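Local coordinates for natterin-like protein (PDB 6IUL) that probably kills target cells by forming membrane pores, joining a jacalin-like lectin domain that probably recognises glycans to an aerolysin-type pore-forming module, at residues K260-V265 / A309-S314; E169-M174 / A266-A271. All blocks are in the same frame, centred on the assembly; numbering follows the deposited sequence.

Contact 1 (K260-V265 / A309-S314); sequences KTVTVV and AVATES
V262 lays its CG1 methyl against CB of A311, 4.0 Å away, while its CG2 meets CG of E313 at an oblique crossing. Strands 260-285 and 290-313 form an antiparallel beta hairpin in the elongated aerolysin-type part of the molecule. The hydrogen-bonded pairs T263–T312 and V265–V310 alternate with the non-hydrogen-bonded pairs V262–E313 and V264–A311. V262 and V264 share one face, which packs on V254, V256 and F252 of strand 241-256. T263 and T312 lie on the other face, with V265 and V310, and T263 also touches E173 of strand 166-178.

Two donors grip the carbonyl of T312: T263 N bonds to T312 O at 2.8 Å, and a water donates to the same oxygen at 2.7 Å. That water is also 2.5 Å from OG1 of T263, shorter than usual for a hydrogen bond, and so lies between this side chain and the T312 carbonyl. Beyond the pairing, S314 N still donates a hydrogen bond to T261 O, 2.7 Å long. K260 crosses E313 at about a right angle and touches it with carbon, CG lying 3.3 Å from OE1. The bend at chi4 (45°) places NZ 3.2 Å from O of S314.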
ATOM      1  N   LYS A 260      14.784   4.540  47.783  1.00 43.67           N
ATOM      2  CA  LYS A 260      15.276   5.168  46.556  1.00 42.04           C
ATOM      3  C   LYS A 260      14.173   5.180  45.520  1.00 38.03           C
ATOM      4  O   LYS A 260      13.158   4.480  45.650  1.00 36.14           O
ATOM      5  CB  LYS A 260      16.529   4.455  46.030  1.00 45.72           C
ATOM      6  CG  LYS A 260      17.736   5.356  45.850  1.00 55.88           C
ATOM      7  CD  LYS A 260      18.541   5.588  47.131  1.00 63.98           C
ATOM      8  CE  LYS A 260      19.689   6.573  46.901  1.00 69.14           C
ATOM      9  NZ  LYS A 260      19.251   7.786  46.112  1.00 79.74           N
ATOM     10  N   THR A 261      14.357   6.033  44.534  1.00 33.59           N
ATOM     11  CA  THR A 261      13.458   6.167  43.432  1.00 35.67           C
ATOM     12  C   THR A 261      14.181   5.801  42.131  1.00 35.41           C
ATOM     13  O   THR A 261      15.328   6.188  41.919  1.00 29.44           O
ATOM     14  CB  THR A 261      12.951   7.615  43.360  1.00 36.13           C
ATOM     15  OG1 THR A 261      12.240   7.937  44.566  1.00 37.83           O
ATOM     16  CG2 THR A 261      12.013   7.858  42.137  1.00 36.62           C
ATOM     17  N   VAL A 262      13.502   5.049  41.261  1.00 35.11           N
ATOM     18  CA  VAL A 262      14.040   4.752  39.929  1.00 32.29           C
ATOM     19  C   VAL A 262      13.003   5.252  38.922  1.00 34.64           C
ATOM     20  O   VAL A 262      11.810   4.911  39.001  1.00 32.93           O
ATOM     21  CB  VAL A 262      14.317   3.268  39.705  1.00 33.94           C
ATOM     22  CG1 VAL A 262      14.771   3.018  38.274  1.00 34.82           C
ATOM     23  CG2 VAL A 262      15.381   2.786  40.657  1.00 37.56           C
ATOM     24  N   THR A 263      13.446   6.074  37.995  1.00 29.09           N
ATOM     25  CA  THR A 263      12.547   6.638  36.994  1.00 30.90           C
ATOM     26  C   THR A 263      12.981   6.008  35.677  1.00 29.39           C
ATOM     27  O   THR A 263      14.165   5.995  35.315  1.00 28.21           O
ATOM     28  CB  THR A 263      12.631   8.194  36.938  1.00 34.01           C
ATOM     29  OG1 THR A 263      12.365   8.772  38.241  1.00 35.90           O
ATOM     30  CG2 THR A 263      11.585   8.743  36.027  1.00 33.41           C
ATOM     31  N   VAL A 264      12.027   5.438  34.968  1.00 28.13           N
ATOM     32  CA  VAL A 264      12.324   4.713  33.712  1.00 27.07           C
ATOM     33  C   VAL A 264      11.666   5.419  32.556  1.00 24.82           C
ATOM     34  O   VAL A 264      10.449   5.711  32.573  1.00 25.89           O
ATOM     35  CB  VAL A 264      11.795   3.293  33.766  1.00 27.56           C
ATOM     36  CG1 VAL A 264      12.063   2.561  32.470  1.00 29.59           C
ATOM     37  CG2 VAL A 264      12.396   2.563  34.951  1.00 29.94           C
ATOM     38  N   VAL A 265      12.476   5.722  31.561  1.00 26.85           N
ATOM     39  CA  VAL A 265      11.959   6.345  30.322  1.00 29.07           C
ATOM     40  C   VAL A 265      12.259   5.432  29.150  1.00 27.58           C
ATOM     41  O   VAL A 265      13.400   5.047  28.931  1.00 25.15           O
ATOM     42  CB  VAL A 265      12.589   7.702  30.068  1.00 32.70           C
ATOM     43  CG1 VAL A 265      12.044   8.297  28.791  1.00 34.75           C
ATOM     44  CG2 VAL A 265      12.322   8.642  31.247  1.00 34.20           C
ATOM     45  N   ALA A 309      15.567   1.827  26.885  1.00 32.14           N
ATOM     46  CA  ALA A 309      15.126   2.546  28.064  1.00 34.88           C
ATOM     47  C   ALA A 309      16.297   3.059  28.904  1.00 33.80           C
ATOM     48  O   ALA A 309      17.379   2.487  28.918  1.00 31.03           O
ATOM     49  CB  ALA A 309      14.219   1.651  28.887  1.00 36.14           C
ATOM     50  N   VAL A 310      16.066   4.190  29.552  1.00 35.12           N
ATOM     51  CA  VAL A 310      17.007   4.729  30.529  1.00 36.80           C
ATOM     52  C   VAL A 310      16.358   4.660  31.938  1.00 33.74           C
ATOM     53  O   VAL A 310      15.234   5.165  32.143  1.00 30.57           O
ATOM     54  CB  VAL A 310      17.369   6.174  30.189  1.00 38.02           C
ATOM     55  CG1 VAL A 310      18.290   6.735  31.266  1.00 41.70           C
ATOM     56  CG2 VAL A 310      18.052   6.260  28.819  1.00 37.74           C
ATOM     57  N   ALA A 311      17.065   4.014  32.868  1.00 32.50           N
ATOM     58  CA  ALA A 311      16.664   3.973  34.292  1.00 36.44           C
ATOM     59  C   ALA A 311      17.552   4.850  35.158  1.00 35.36           C
ATOM     60  O   ALA A 311      18.747   4.642  35.213  1.00 34.76           O
ATOM     61  CB  ALA A 311      16.687   2.563  34.802  1.00 35.30           C
ATOM     62  N   THR A 312      16.954   5.841  35.803  1.00 36.14           N
ATOM     63  CA  THR A 312      17.707   6.805  36.593  1.00 41.75           C
ATOM     64  C   THR A 312      17.336   6.676  38.081  1.00 37.19           C
ATOM     65  O   THR A 312      16.160   6.743  38.426  1.00 35.67           O
ATOM     66  CB  THR A 312      17.425   8.255  36.108  1.00 44.10           C
ATOM     67  OG1 THR A 312      17.662   8.362  34.693  1.00 39.89           O
ATOM     68  CG2 THR A 312      18.312   9.296  36.882  1.00 43.29           C
ATOM     69  N   GLU A 313      18.347   6.550  38.935  1.00 43.30           N
ATOM     70  CA  GLU A 313      18.182   6.549  40.406  1.00 47.76           C
ATOM     71  C   GLU A 313      18.158   7.967  41.036  1.00 44.92           C
ATOM     72  O   GLU A 313      18.935   8.822  40.687  1.00 50.51           O
ATOM     73  CB  GLU A 313      19.300   5.758  41.065  1.00 51.55           C
ATOM     74  CG  GLU A 313      18.825   4.577  41.908  1.00 56.90           C
ATOM     75  CD  GLU A 313      19.937   3.936  42.745  1.00 61.72           C
ATOM     76  OE1 GLU A 313      20.254   4.499  43.815  1.00 62.98           O
ATOM     77  OE2 GLU A 313      20.468   2.844  42.364  1.00 66.16           O
ATOM     78  N   SER A 314      17.226   8.167  41.947  1.00 47.26           N
ATOM     79  CA  SER A 314      17.114   9.307  42.837  1.00 54.72           C
ATOM     80  C   SER A 314      16.840   8.860  44.293  1.00 50.72           C
ATOM     81  O   SER A 314      16.841   9.698  45.181  1.00 62.55           O
ATOM     82  CB  SER A 314      15.918  10.108  42.375  1.00 54.21           C
ATOM     83  OG  SER A 314      16.337  10.983  41.386  1.00 59.46           O
TER
HETATM   84  O   HOH W   1      14.619   8.815  39.334  1.00 36.15           O

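Contact 2 (E169-M174 / A266-A271); sequences EEIKEM and ANIGRA
The carbonyl oxygen of A266 accepts two backbone N-H groups: I171 N bonds to A266 O at 2.6 Å, and K172 N makes a weak second bond to that oxygen at 3.3 Å. Two residues of one strand thus face a single residue of the other, a classic beta bulge, and the helix-like psi of I171 (-42°) makes the local turn that brings both N-H groups round. The return bond from A266 N to K172 O, 2.8 Å long, closes the pair. On the other side of the bulge E169 and I268 exchange backbone bonds, each donor nearly along the C=O axis of its acceptor.

The extra residue puts I171 on the side of A266 and I268. Its CG1 lies beside its own backbone N (chi1 -64°), and CD1 beyond it rests on CB of I268 at 3.7 Å. On the opposite face E170 and N267 run side by side, CG of E170 lying 3.3 Å from OD1 of N267, their carboxylate and amide planes 40° apart. E169 sends OE2 to CD of R270 at 3.3 Å, a contact with the arginine's aliphatic stem; R270 makes its salt bridge with D272.

The extended K172 side chain carries NZ to a cation-pi contact with F188 and a salt bridge with D118 of the second subunit, while E170 meets K76 of that subunit. Strand 184-200 covers the bulge side, S190 and K192 against I171 and F188 against A266. Along its other edge strand 260-285 bonds to strand 290-313, N267 with T308 and G269 with T305, placing 266-271 between two antiparallel neighbours.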
ATOM      1  N   GLU A 169      12.724   9.731  20.341  1.00 36.55           N
ATOM      2  CA  GLU A 169      11.432  10.152  20.799  1.00 38.23           C
ATOM      3  C   GLU A 169      11.156   9.356  22.085  1.00 34.78           C
ATOM      4  O   GLU A 169      11.404   8.142  22.139  1.00 34.17           O
ATOM      5  CB  GLU A 169      10.297   9.767  19.829  1.00 42.59           C
ATOM      6  CG  GLU A 169      10.582   9.728  18.361  1.00 56.16           C
ATOM      7  CD  GLU A 169       9.382   9.213  17.562  1.00 54.56           C
ATOM      8  OE1 GLU A 169       8.380   8.781  18.157  1.00 48.51           O
ATOM      9  OE2 GLU A 169       9.448   9.284  16.326  1.00 65.43           O
ATOM     10  N   GLU A 170      10.568  10.016  23.059  1.00 30.90           N
ATOM     11  CA  GLU A 170      10.165   9.376  24.286  1.00 31.62           C
ATOM     12  C   GLU A 170       8.815   8.684  24.060  1.00 30.07           C
ATOM     13  O   GLU A 170       7.940   9.159  23.370  1.00 28.82           O
ATOM     14  CB  GLU A 170      10.044  10.386  25.398  1.00 34.45           C
ATOM     15  CG  GLU A 170      11.352  10.963  25.926  1.00 34.98           C
ATOM     16  CD  GLU A 170      11.118  11.851  27.187  1.00 39.34           C
ATOM     17  OE1 GLU A 170      12.130  12.215  27.835  1.00 38.79           O
ATOM     18  OE2 GLU A 170       9.929  12.191  27.541  1.00 35.55           O
ATOM     19  N   ILE A 171       8.663   7.517  24.625  1.00 28.28           N
ATOM     20  CA  ILE A 171       7.437   6.779  24.461  1.00 28.60           C
ATOM     21  C   ILE A 171       6.690   6.699  25.795  1.00 28.22           C
ATOM     22  O   ILE A 171       5.449   6.797  25.849  1.00 27.30           O
ATOM     23  CB  ILE A 171       7.745   5.354  23.987  1.00 29.86           C
ATOM     24  CG1 ILE A 171       8.376   5.407  22.608  1.00 30.59           C
ATOM     25  CG2 ILE A 171       6.461   4.483  23.980  1.00 30.24           C
ATOM     26  CD1 ILE A 171       9.024   4.108  22.206  1.00 33.34           C
ATOM     27  N   LYS A 172       7.410   6.470  26.879  1.00 26.14           N
ATOM     28  CA  LYS A 172       6.709   6.227  28.159  1.00 26.41           C
ATOM     29  C   LYS A 172       7.590   6.561  29.335  1.00 24.87           C
ATOM     30  O   LYS A 172       8.833   6.315  29.299  1.00 25.31           O
ATOM     31  CB  LYS A 172       6.265   4.764  28.247  1.00 25.62           C
ATOM     32  CG  LYS A 172       5.591   4.387  29.580  1.00 25.51           C
ATOM     33  CD  LYS A 172       5.058   2.959  29.579  1.00 26.33           C
ATOM     34  CE  LYS A 172       4.372   2.623  30.910  1.00 26.71           C
ATOM     35  NZ  LYS A 172       3.816   1.256  30.937  1.00 25.77           N
ATOM     36  N   GLU A 173       6.968   7.066  30.388  1.00 25.36           N
ATOM     37  CA  GLU A 173       7.730   7.333  31.628  1.00 29.33           C
ATOM     38  C   GLU A 173       6.981   6.805  32.810  1.00 29.78           C
ATOM     39  O   GLU A 173       5.767   7.082  32.988  1.00 32.98           O
ATOM     40  CB  GLU A 173       7.993   8.835  31.830  1.00 33.07           C
ATOM     41  CG  GLU A 173       8.768   9.168  33.102  1.00 36.40           C
ATOM     42  CD  GLU A 173       9.249  10.643  33.153  1.00 42.63           C
ATOM     43  OE1 GLU A 173       9.330  11.308  32.098  1.00 50.61           O
ATOM     44  OE2 GLU A 173       9.585  11.159  34.240  1.00 43.58           O
ATOM     45  N   MET A 174       7.702   6.092  33.654  1.00 30.59           N
ATOM     46  CA  MET A 174       7.106   5.532  34.848  1.00 31.64           C
ATOM     47  C   MET A 174       8.098   5.685  36.009  1.00 33.05           C
ATOM     48  O   MET A 174       9.320   5.639  35.837  1.00 31.26           O
ATOM     49  CB  MET A 174       6.741   4.059  34.576  1.00 33.54           C
ATOM     50  CG  MET A 174       5.996   3.328  35.665  1.00 38.39           C
ATOM     51  SD  MET A 174       4.710   4.307  36.456  1.00 47.38           S
ATOM     52  CE  MET A 174       4.354   3.242  37.869  1.00 50.13           C
ATOM     53  N   ALA A 266      11.205   5.071  28.424  1.00 28.70           N
ATOM     54  CA  ALA A 266      11.338   4.313  27.193  1.00 31.65           C
ATOM     55  C   ALA A 266      11.372   5.228  25.972  1.00 28.51           C
ATOM     56  O   ALA A 266      10.527   6.131  25.832  1.00 30.77           O
ATOM     57  CB  ALA A 266      10.205   3.285  27.051  1.00 29.55           C
ATOM     58  N   ASN A 267      12.327   4.917  25.102  1.00 29.46           N
ATOM     59  CA  ASN A 267      12.633   5.689  23.884  1.00 33.25           C
ATOM     60  C   ASN A 267      12.713   4.788  22.626  1.00 32.81           C
ATOM     61  O   ASN A 267      12.854   3.558  22.711  1.00 31.56           O
ATOM     62  CB  ASN A 267      13.970   6.416  24.007  1.00 32.70           C
ATOM     63  CG  ASN A 267      14.005   7.369  25.169  1.00 38.52           C
ATOM     64  OD1 ASN A 267      13.235   8.346  25.217  1.00 40.12           O
ATOM     65  ND2 ASN A 267      14.894   7.086  26.150  1.00 38.16           N
ATOM     66  N   ILE A 268      12.628   5.437  21.466  1.00 30.87           N
ATOM     67  CA  ILE A 268      12.887   4.786  20.179  1.00 29.07           C
ATOM     68  C   ILE A 268      13.510   5.762  19.226  1.00 28.80           C
ATOM     69  O   ILE A 268      13.270   6.970  19.294  1.00 29.43           O
ATOM     70  CB  ILE A 268      11.625   4.167  19.579  1.00 27.37           C
ATOM     71  CG1 ILE A 268      12.006   3.093  18.571  1.00 29.35           C
ATOM     72  CG2 ILE A 268      10.766   5.264  19.018  1.00 27.06           C
ATOM     73  CD1 ILE A 268      10.846   2.326  17.964  1.00 30.41           C
ATOM     74  N   GLY A 269      14.385   5.256  18.368  1.00 31.99           N
ATOM     75  CA  GLY A 269      15.029   6.139  17.377  1.00 31.21           C
ATOM     76  C   GLY A 269      14.358   6.070  16.005  1.00 29.70           C
ATOM     77  O   GLY A 269      14.006   4.993  15.542  1.00 32.18           O
ATOM     78  N   ARG A 270      14.227   7.209  15.361  1.00 30.56           N
ATOM     79  CA  ARG A 270      13.588   7.338  14.054  1.00 35.81           C
ATOM     80  C   ARG A 270      14.570   7.959  13.067  1.00 37.04           C
ATOM     81  O   ARG A 270      15.179   8.994  13.354  1.00 37.89           O
ATOM     82  CB  ARG A 270      12.395   8.264  14.197  1.00 36.36           C
ATOM     83  CG  ARG A 270      11.624   8.563  12.944  1.00 42.26           C
ATOM     84  CD  ARG A 270      10.564   9.611  13.246  1.00 46.10           C
ATOM     85  NE  ARG A 270       9.615   9.766  12.130  1.00 55.27           N
ATOM     86  CZ  ARG A 270       9.805  10.532  11.047  1.00 59.90           C
ATOM     87  NH1 ARG A 270      10.934  11.228  10.888  1.00 61.06           N
ATOM     88  NH2 ARG A 270       8.845  10.608  10.123  1.00 53.23           N
ATOM     89  N   ALA A 271      14.700   7.358  11.896  1.00 36.70           N
ATOM     90  CA  ALA A 271      15.599   7.887  10.878  1.00 37.01           C
ATOM     91  C   ALA A 271      14.960   7.952   9.513  1.00 38.56           C
ATOM     92  O   ALA A 271      14.434   6.951   9.025  1.00 36.16           O
ATOM     93  CB  ALA A 271      16.873   7.052  10.819  1.00 39.71           C
TER

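Contacts 1 and 2 lie about 14 Å apart, centre to centre, and share strand 260-285, whose residues 260-265 run directly into 266-271. In contact 1 this strand pairs with 290-313, in contact 2 with 166-178, so 260-285 is the middle of three adjacent antiparallel strands of one sheet. Along the chain the segments alternate: 169-174, 260-265, 266-271, then 309-314. A probable backbone hydrogen bond from V264 N to M174 O, 2.8 Å, joins the two directly. Contact 1 is the more distal, its centre about 49 Å from that of the chain against about 35 Å. Within this long aerolysin-type arm, the second subunit packs at contact 2, whereas no other chain of the assembly touches contact 1.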